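Local coordinates for ribosomal RNA small subunit methyltransferase D (Haemophilus influenzae, PDB 2IFT), which probably methylates the N2 atom of guanine 966 in 16S rRNA of the assembled 30S particle, using S-adenosyl-L-methionine as methyl donor, at residues F116-P120 with L146-W152. Residue numbers count along the deposited sequence, not the author numbering.
Sequences FLKQP and LLCENNW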
ATOM      1  N   PHE A 116     -14.355  -2.454   0.435  1.00 15.74           N
ATOM      2  CA  PHE A 116     -14.183  -1.011   0.315  1.00 17.05           C
ATOM      3  C   PHE A 116     -13.988  -0.594  -1.148  1.00 17.85           C
ATOM      4  O   PHE A 116     -14.586   0.376  -1.609  1.00 15.64           O
ATOM      5  CB  PHE A 116     -12.970  -0.558   1.146  1.00 16.38           C
ATOM      6  CG  PHE A 116     -12.494   0.845   0.838  1.00 14.44           C
ATOM      7  CD1 PHE A 116     -11.360   1.054   0.058  1.00 15.69           C
ATOM      8  CD2 PHE A 116     -13.147   1.952   1.370  1.00 14.28           C
ATOM      9  CE1 PHE A 116     -10.873   2.350  -0.179  1.00 15.42           C
ATOM     10  CE2 PHE A 116     -12.673   3.253   1.139  1.00 13.46           C
ATOM     11  CZ  PHE A 116     -11.532   3.448   0.363  1.00 13.86           C
ATOM     12  N   LEU A 117     -13.148  -1.342  -1.861  1.00 17.66           N
ATOM     13  CA  LEU A 117     -12.840  -1.058  -3.258  1.00 18.01           C
ATOM     14  C   LEU A 117     -13.955  -1.377  -4.263  1.00 16.68           C
ATOM     15  O   LEU A 117     -13.790  -1.126  -5.448  1.00 16.28           O
ATOM     16  CB  LEU A 117     -11.554  -1.799  -3.670  1.00 15.22           C
ATOM     17  CG  LEU A 117     -10.241  -1.432  -2.958  1.00 15.77           C
ATOM     18  CD1 LEU A 117      -9.133  -2.347  -3.446  1.00 11.74           C
ATOM     19  CD2 LEU A 117      -9.876   0.028  -3.230  1.00 15.09           C
ATOM     20  N   LYS A 118     -15.078  -1.924  -3.805  1.00 17.83           N
ATOM     21  CA  LYS A 118     -16.183  -2.237  -4.724  1.00 19.73           C
ATOM     22  C   LYS A 118     -17.000  -0.992  -5.056  1.00 20.58           C
ATOM     23  O   LYS A 118     -17.836  -1.011  -5.961  1.00 23.89           O
ATOM     24  CB  LYS A 118     -17.119  -3.292  -4.130  1.00 18.48           C
ATOM     25  CG  LYS A 118     -16.530  -4.678  -4.009  1.00 21.17           C
ATOM     26  CD  LYS A 118     -17.525  -5.621  -3.344  1.00 21.48           C
ATOM     27  CE  LYS A 118     -16.950  -7.016  -3.218  1.00 22.92           C
ATOM     28  NZ  LYS A 118     -16.623  -7.556  -4.560  1.00 23.57           N
ATOM     29  N   GLN A 119     -16.754   0.091  -4.326  1.00 20.36           N
ATOM     30  CA  GLN A 119     -17.463   1.345  -4.543  1.00 20.04           C
ATOM     31  C   GLN A 119     -16.873   2.136  -5.724  1.00 20.93           C
ATOM     32  O   GLN A 119     -15.758   2.641  -5.633  1.00 21.87           O
ATOM     33  CB  GLN A 119     -17.400   2.171  -3.258  1.00 18.34           C
ATOM     34  CG  GLN A 119     -18.032   3.538  -3.353  1.00 15.32           C
ATOM     35  CD  GLN A 119     -17.908   4.305  -2.062  1.00 16.63           C
ATOM     36  OE1 GLN A 119     -18.713   4.143  -1.135  1.00 15.04           O
ATOM     37  NE2 GLN A 119     -16.885   5.141  -1.981  1.00 15.10           N
ATOM     38  N   PRO A 120     -17.617   2.246  -6.846  1.00 21.24           N
ATOM     39  CA  PRO A 120     -17.171   2.973  -8.048  1.00 20.79           C
ATOM     40  C   PRO A 120     -16.833   4.432  -7.759  1.00 20.49           C
ATOM     41  O   PRO A 120     -17.679   5.184  -7.289  1.00 21.49           O
ATOM     42  CB  PRO A 120     -18.363   2.845  -8.997  1.00 19.99           C
ATOM     43  CG  PRO A 120     -18.956   1.518  -8.618  1.00 21.36           C
ATOM     44  CD  PRO A 120     -18.905   1.570  -7.098  1.00 20.99           C
ATOM     45  N   LEU A 146     -10.596  -4.918  -8.679  1.00 17.20           N
ATOM     46  CA  LEU A 146     -11.412  -3.809  -8.197  1.00 15.94           C
ATOM     47  C   LEU A 146     -10.755  -2.439  -8.415  1.00 17.07           C
ATOM     48  O   LEU A 146     -11.420  -1.480  -8.807  1.00 14.23           O
ATOM     49  CB  LEU A 146     -11.735  -4.024  -6.723  1.00 14.95           C
ATOM     50  CG  LEU A 146     -12.550  -5.299  -6.443  1.00 17.84           C
ATOM     51  CD1 LEU A 146     -12.625  -5.556  -4.939  1.00 12.49           C
ATOM     52  CD2 LEU A 146     -13.955  -5.158  -7.039  1.00 14.00           C
ATOM     53  N   LEU A 147      -9.456  -2.338  -8.153  1.00 18.11           N
ATOM     54  CA  LEU A 147      -8.754  -1.077  -8.374  1.00 19.43           C
ATOM     55  C   LEU A 147      -9.016  -0.617  -9.800  1.00 21.71           C
ATOM     56  O   LEU A 147      -9.384   0.532 -10.034  1.00 22.01           O
ATOM     57  CB  LEU A 147      -7.244  -1.251  -8.172  1.00 17.41           C
ATOM     58  CG  LEU A 147      -6.727  -1.298  -6.733  1.00 15.46           C
ATOM     59  CD1 LEU A 147      -5.252  -1.644  -6.743  1.00 16.50           C
ATOM     60  CD2 LEU A 147      -6.961   0.047  -6.049  1.00 14.03           C
ATOM     61  N   CYS A 148      -8.825  -1.530 -10.750  1.00 26.21           N
ATOM     62  CA  CYS A 148      -9.033  -1.238 -12.173  1.00 29.76           C
ATOM     63  C   CYS A 148     -10.488  -0.986 -12.524  1.00 29.48           C
ATOM     64  O   CYS A 148     -10.823  -0.023 -13.211  1.00 28.93           O
ATOM     65  CB  CYS A 148      -8.532  -2.396 -13.033  1.00 32.83           C
ATOM     66  SG  CYS A 148      -6.782  -2.331 -13.443  1.00 48.51           S
ATOM     67  N   GLU A 149     -11.346  -1.879 -12.056  1.00 29.88           N
ATOM     68  CA  GLU A 149     -12.768  -1.796 -12.327  1.00 30.22           C
ATOM     69  C   GLU A 149     -13.420  -0.524 -11.833  1.00 27.19           C
ATOM     70  O   GLU A 149     -14.204   0.085 -12.541  1.00 25.10           O
ATOM     71  CB  GLU A 149     -13.471  -2.984 -11.683  1.00 35.06           C
ATOM     72  CG  GLU A 149     -14.362  -3.773 -12.616  1.00 43.51           C
ATOM     73  CD  GLU A 149     -14.533  -5.208 -12.148  1.00 48.62           C
ATOM     74  OE1 GLU A 149     -15.077  -5.415 -11.036  1.00 50.51           O
ATOM     75  OE2 GLU A 149     -14.113  -6.130 -12.890  1.00 50.86           O
ATOM     76  N   ASN A 150     -13.078  -0.105 -10.619  1.00 26.27           N
ATOM     77  CA  ASN A 150     -13.730   1.054 -10.049  1.00 21.76           C
ATOM     78  C   ASN A 150     -13.040   2.409 -10.007  1.00 18.94           C
ATOM     79  O   ASN A 150     -13.264   3.193  -9.089  1.00 18.55           O
ATOM     80  CB  ASN A 150     -14.283   0.672  -8.673  1.00 22.97           C
ATOM     81  CG  ASN A 150     -15.270  -0.494  -8.755  1.00 23.85           C
ATOM     82  OD1 ASN A 150     -16.230  -0.449  -9.522  1.00 23.46           O
ATOM     83  ND2 ASN A 150     -15.032  -1.541  -7.974  1.00 24.34           N
ATOM     84  N   ASN A 151     -12.203   2.679 -11.003  1.00 16.57           N
ATOM     85  CA  ASN A 151     -11.588   3.995 -11.150  1.00 15.75           C
ATOM     86  C   ASN A 151     -10.871   4.523  -9.904  1.00 15.09           C
ATOM     87  O   ASN A 151     -11.067   5.673  -9.521  1.00 17.62           O
ATOM     88  CB  ASN A 151     -12.713   4.961 -11.565  1.00 12.69           C
ATOM     89  CG  ASN A 151     -12.204   6.267 -12.152  1.00 16.06           C
ATOM     90  OD1 ASN A 151     -11.248   6.282 -12.920  1.00 16.73           O
ATOM     91  ND2 ASN A 151     -12.870   7.371 -11.814  1.00 15.25           N
ATOM     92  N   TRP A 152     -10.032   3.701  -9.286  1.00 13.88           N
ATOM     93  CA  TRP A 152      -9.332   4.108  -8.073  1.00 12.39           C
ATOM     94  C   TRP A 152      -7.962   4.699  -8.319  1.00 13.21           C
ATOM     95  O   TRP A 152      -7.486   5.536  -7.547  1.00  9.61           O
ATOM     96  CB  TRP A 152      -9.139   2.918  -7.137  1.00 12.60           C
ATOM     97  CG  TRP A 152     -10.369   2.461  -6.479  1.00 14.04           C
ATOM     98  CD1 TRP A 152     -11.167   1.432  -6.864  1.00 13.33           C
ATOM     99  CD2 TRP A 152     -10.978   3.039  -5.320  1.00 14.22           C
ATOM    100  NE1 TRP A 152     -12.241   1.329  -6.018  1.00 16.36           N
ATOM    101  CE2 TRP A 152     -12.149   2.303  -5.061  1.00 14.24           C
ATOM    102  CE3 TRP A 152     -10.643   4.113  -4.478  1.00 15.57           C
ATOM    103  CZ2 TRP A 152     -12.998   2.601  -3.988  1.00 15.36           C
ATOM    104  CZ3 TRP A 152     -11.490   4.413  -3.407  1.00 15.36           C
ATOM    105  CH2 TRP A 152     -12.652   3.657  -3.173  1.00 17.26           C
TER
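Start at Leu117, whose CD2 methyl sits squarely over the five-membered ring of Trp152, 3.7 Å from its centroid: a CH-pi contact. The same CD2 comes within 4.1 Å of Leu147 CD2, and Leu147 in turn rests on Val129 and Leu131 of strand 126-131, so the apolar contact runs on to the central sheet. On the six-membered side of the indole, Phe116 CZ lies 3.7 Å from Trp152 CH2, the two rings tilted obliquely, while His125 meets the indole edge-to-face. In the Rossmann-like fold of the class I AdoMet-dependent methyltransferases, the contact joins the turn that ends helix 113-116 to the last turn of helix 139-149, which links parallel strands 126-131 and 157-164, and to the loop that follows it. Nearer the surface, Leu117 CB packs 3.8 Å from Leu146 CB. A type I turn from Phe116 to Gln119 presents the carbonyl of Leu117 to the helix end, where it accepts two hydrogen bonds, from Trp152 NE1 (3.0 Å to Leu117 O) and from Asn150 ND2 (2.8 Å to Leu117 O). Asn150 is the first residue after helix 139-149 to leave helical phi/psi; at the solvent edge Asn150 OD1 is in van der Waals contact with Pro120 CG, 3.5 Å away.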